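Local coordinates for possible periplasmic protein (Campylobacter jejuni, PDB 3RGC) that is a SurA-like periplasmic chaperone and probably has peptidyl-prolyl cis-trans isomerase activity, at residues V5-E10 and E38-S43. Sequence-based numbering, arbitrary orientation.
Sequences VVVDKE and EKMEIS
Glu10 reaches across to the helix and lays its carboxylate over the turn from Lys39 to Ser43. CG is anti to its own carbonyl carbon (chi1 -65°), and the extended chain beyond it carries the carboxylate to the helix. The two oxygens meet different residues there. OE1 comes within 3.7 Å of Ile42 CG2, while OE2 rests 3.6 Å from Ser43 CB. These are van der Waals contacts. OE1 also sits 3.4 Å from Lys39 O, a pair of acceptors with no hydrogen to share; that carbonyl is already engaged by the amide of Ser43 in the helix. The bend of Lys39 at chi2 (-52°) places its CD 3.8 Å from Glu10 OE1. Lys39 NZ stays 5.2 Å from Glu10 OE1, so there is no salt bridge, though the opposite charges may still attract one another at that distance.

On strand 3-7, Val7 packs against the base of the Lys39 side chain: Val7 CB lies 3.9 Å from Lys39 CB, the two side chains crossing obliquely. Val7 CG1 rests on Lys39 CB too, and only loosely on Met40 CG. Ile12 touches both Val7 and Lys39, and Met40 continues onto Phe238 and Leu241 of helix 218-244. Asp8, in the turn, takes a weak hydrogen bond at OD1 from Ser43 OG (3.3 Å), the one hydrogen bond between the two segments.

Val7 to Glu10 form a type II' turn, closed by reciprocal backbone bonds between Val7 and Glu10, with Asp8 at its second position. This is a two-residue beta hairpin joining strands 3-7 and 10-13, and its end packs against helix 30-48. With strand 247-249 from the C-terminus completing the antiparallel sheet, the arrangement belongs to the SurA-like chaperone domain, in which the two chain ends come together beside the N-terminal helices.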
ATOM      1  N   VAL B   5      -2.455  50.236  -1.951  1.00 38.56           N
ATOM      2  CA  VAL B   5      -1.402  49.823  -1.029  1.00 41.25           C
ATOM      3  C   VAL B   5      -0.057  49.677  -1.752  1.00 40.55           C
ATOM      4  O   VAL B   5       0.009  49.250  -2.902  1.00 46.14           O
ATOM      5  CB  VAL B   5      -1.758  48.477  -0.324  1.00 49.27           C
ATOM      6  CG1 VAL B   5      -0.761  48.162   0.798  1.00 49.82           C
ATOM      7  CG2 VAL B   5      -3.180  48.509   0.226  1.00 37.25           C
ATOM      8  N   VAL B   6       1.014  50.057  -1.077  1.00 34.19           N
ATOM      9  CA  VAL B   6       2.342  49.824  -1.597  1.00 35.46           C
ATOM     10  C   VAL B   6       2.982  48.893  -0.597  1.00 43.11           C
ATOM     11  O   VAL B   6       2.848  49.099   0.604  1.00 42.90           O
ATOM     12  CB  VAL B   6       3.137  51.137  -1.688  1.00 42.35           C
ATOM     13  CG1 VAL B   6       4.440  50.925  -2.415  1.00 49.19           C
ATOM     14  CG2 VAL B   6       2.324  52.177  -2.408  1.00 40.72           C
ATOM     15  N   VAL B   7       3.628  47.841  -1.092  1.00 52.60           N
ATOM     16  CA  VAL B   7       4.311  46.868  -0.248  1.00 49.41           C
ATOM     17  C   VAL B   7       5.763  46.831  -0.691  1.00 56.29           C
ATOM     18  O   VAL B   7       6.054  46.571  -1.861  1.00 54.29           O
ATOM     19  CB  VAL B   7       3.693  45.472  -0.379  1.00 39.93           C
ATOM     20  CG1 VAL B   7       4.419  44.468   0.543  1.00 40.53           C
ATOM     21  CG2 VAL B   7       2.215  45.530  -0.067  1.00 34.29           C
ATOM     22  N   ASP B   8       6.672  47.092   0.245  1.00 61.10           N
ATOM     23  CA  ASP B   8       7.998  47.554  -0.122  1.00 70.18           C
ATOM     24  C   ASP B   8       7.768  48.773  -0.994  1.00 76.58           C
ATOM     25  O   ASP B   8       7.390  49.838  -0.496  1.00 89.45           O
ATOM     26  CB  ASP B   8       8.776  46.490  -0.888  1.00 77.37           C
ATOM     27  CG  ASP B   8       9.746  45.739  -0.005  1.00 90.16           C
ATOM     28  OD1 ASP B   8      10.253  44.680  -0.438  1.00 95.02           O
ATOM     29  OD2 ASP B   8       9.999  46.210   1.126  1.00 91.69           O
ATOM     30  N   LYS B   9       7.961  48.617  -2.297  1.00 68.31           N
ATOM     31  CA  LYS B   9       7.636  49.693  -3.223  1.00 68.29           C
ATOM     32  C   LYS B   9       6.596  49.231  -4.246  1.00 55.26           C
ATOM     33  O   LYS B   9       6.073  50.029  -5.025  1.00 55.24           O
ATOM     34  CB  LYS B   9       8.900  50.210  -3.915  1.00 75.34           C
ATOM     35  N   GLU B  10       6.283  47.939  -4.209  1.00 49.72           N
ATOM     36  CA  GLU B  10       5.356  47.327  -5.152  1.00 48.79           C
ATOM     37  C   GLU B  10       3.888  47.697  -4.896  1.00 47.85           C
ATOM     38  O   GLU B  10       3.330  47.394  -3.847  1.00 48.05           O
ATOM     39  CB  GLU B  10       5.567  45.810  -5.178  1.00 61.22           C
ATOM     40  CG  GLU B  10       6.946  45.439  -5.722  1.00 83.76           C
ATOM     41  CD  GLU B  10       7.345  44.003  -5.438  1.00 97.91           C
ATOM     42  OE1 GLU B  10       6.445  43.144  -5.331  1.00101.09           O
ATOM     43  OE2 GLU B  10       8.565  43.737  -5.323  1.00100.44           O
ATOM     44  N   GLU B  38       1.399  38.075  -1.666  1.00 39.85           N
ATOM     45  CA  GLU B  38       1.956  37.852  -3.003  1.00 37.75           C
ATOM     46  C   GLU B  38       3.071  38.830  -3.296  1.00 34.49           C
ATOM     47  O   GLU B  38       4.055  38.482  -3.930  1.00 42.77           O
ATOM     48  CB  GLU B  38       0.902  37.984  -4.084  1.00 50.56           C
ATOM     49  CG  GLU B  38       0.076  36.743  -4.302  1.00 69.46           C
ATOM     50  CD  GLU B  38      -0.839  36.890  -5.498  1.00 82.70           C
ATOM     51  OE1 GLU B  38      -0.677  37.888  -6.240  1.00 85.72           O
ATOM     52  OE2 GLU B  38      -1.714  36.015  -5.692  1.00 82.10           O
ATOM     53  N   LYS B  39       2.925  40.068  -2.846  1.00 34.88           N
ATOM     54  CA  LYS B  39       3.983  41.043  -3.114  1.00 36.51           C
ATOM     55  C   LYS B  39       5.241  40.715  -2.321  1.00 33.75           C
ATOM     56  O   LYS B  39       6.347  40.900  -2.812  1.00 37.27           O
ATOM     57  CB  LYS B  39       3.521  42.468  -2.830  1.00 35.57           C
ATOM     58  CG  LYS B  39       2.352  42.911  -3.682  1.00 46.21           C
ATOM     59  CD  LYS B  39       2.633  42.667  -5.150  1.00 45.20           C
ATOM     60  CE  LYS B  39       1.487  43.142  -6.015  1.00 55.80           C
ATOM     61  NZ  LYS B  39       1.759  42.880  -7.457  1.00 66.55           N
ATOM     62  N   MET B  40       5.068  40.227  -1.096  1.00 41.10           N
ATOM     63  CA  MET B  40       6.203  39.803  -0.287  1.00 43.26           C
ATOM     64  C   MET B  40       6.962  38.692  -1.007  1.00 39.30           C
ATOM     65  O   MET B  40       8.184  38.702  -1.044  1.00 40.89           O
ATOM     66  CB  MET B  40       5.758  39.331   1.106  1.00 49.52           C
ATOM     67  CG  MET B  40       5.359  40.442   2.078  1.00 50.04           C
ATOM     68  SD  MET B  40       4.747  39.805   3.674  1.00 51.13           S
ATOM     69  CE  MET B  40       6.143  38.887   4.137  1.00 21.40           C
ATOM     70  N   GLU B  41       6.235  37.743  -1.595  1.00 32.09           N
ATOM     71  CA  GLU B  41       6.879  36.607  -2.265  1.00 37.83           C
ATOM     72  C   GLU B  41       7.644  37.053  -3.494  1.00 33.31           C
ATOM     73  O   GLU B  41       8.784  36.661  -3.707  1.00 32.13           O
ATOM     74  CB  GLU B  41       5.839  35.573  -2.709  1.00 42.50           C
ATOM     75  CG  GLU B  41       5.170  34.822  -1.568  1.00 61.65           C
ATOM     76  CD  GLU B  41       3.968  34.014  -2.034  1.00 68.24           C
ATOM     77  OE1 GLU B  41       3.487  34.254  -3.161  1.00 81.47           O
ATOM     78  OE2 GLU B  41       3.499  33.146  -1.274  1.00 58.03           O
ATOM     79  N   ILE B  42       6.992  37.864  -4.318  1.00 34.62           N
ATOM     80  CA  ILE B  42       7.609  38.377  -5.533  1.00 38.97           C
ATOM     81  C   ILE B  42       8.915  39.071  -5.203  1.00 37.44           C
ATOM     82  O   ILE B  42       9.913  38.891  -5.896  1.00 42.72           O
ATOM     83  CB  ILE B  42       6.677  39.354  -6.247  1.00 50.34           C
ATOM     84  CG1 ILE B  42       5.512  38.596  -6.886  1.00 48.13           C
ATOM     85  CG2 ILE B  42       7.434  40.141  -7.302  1.00 54.05           C
ATOM     86  CD1 ILE B  42       4.347  39.494  -7.279  1.00 45.21           C
ATOM     87  N   SER B  43       8.913  39.851  -4.127  1.00 33.59           N
ATOM     88  CA  SER B  43      10.111  40.595  -3.723  1.00 33.45           C
ATOM     89  C   SER B  43      11.228  39.681  -3.232  1.00 32.08           C
ATOM     90  O   SER B  43      12.411  39.923  -3.477  1.00 40.01           O
ATOM     91  CB  SER B  43       9.749  41.634  -2.659  1.00 37.16           C
ATOM     92  OG  SER B  43      10.695  41.623  -1.606  1.00 50.05           O
TER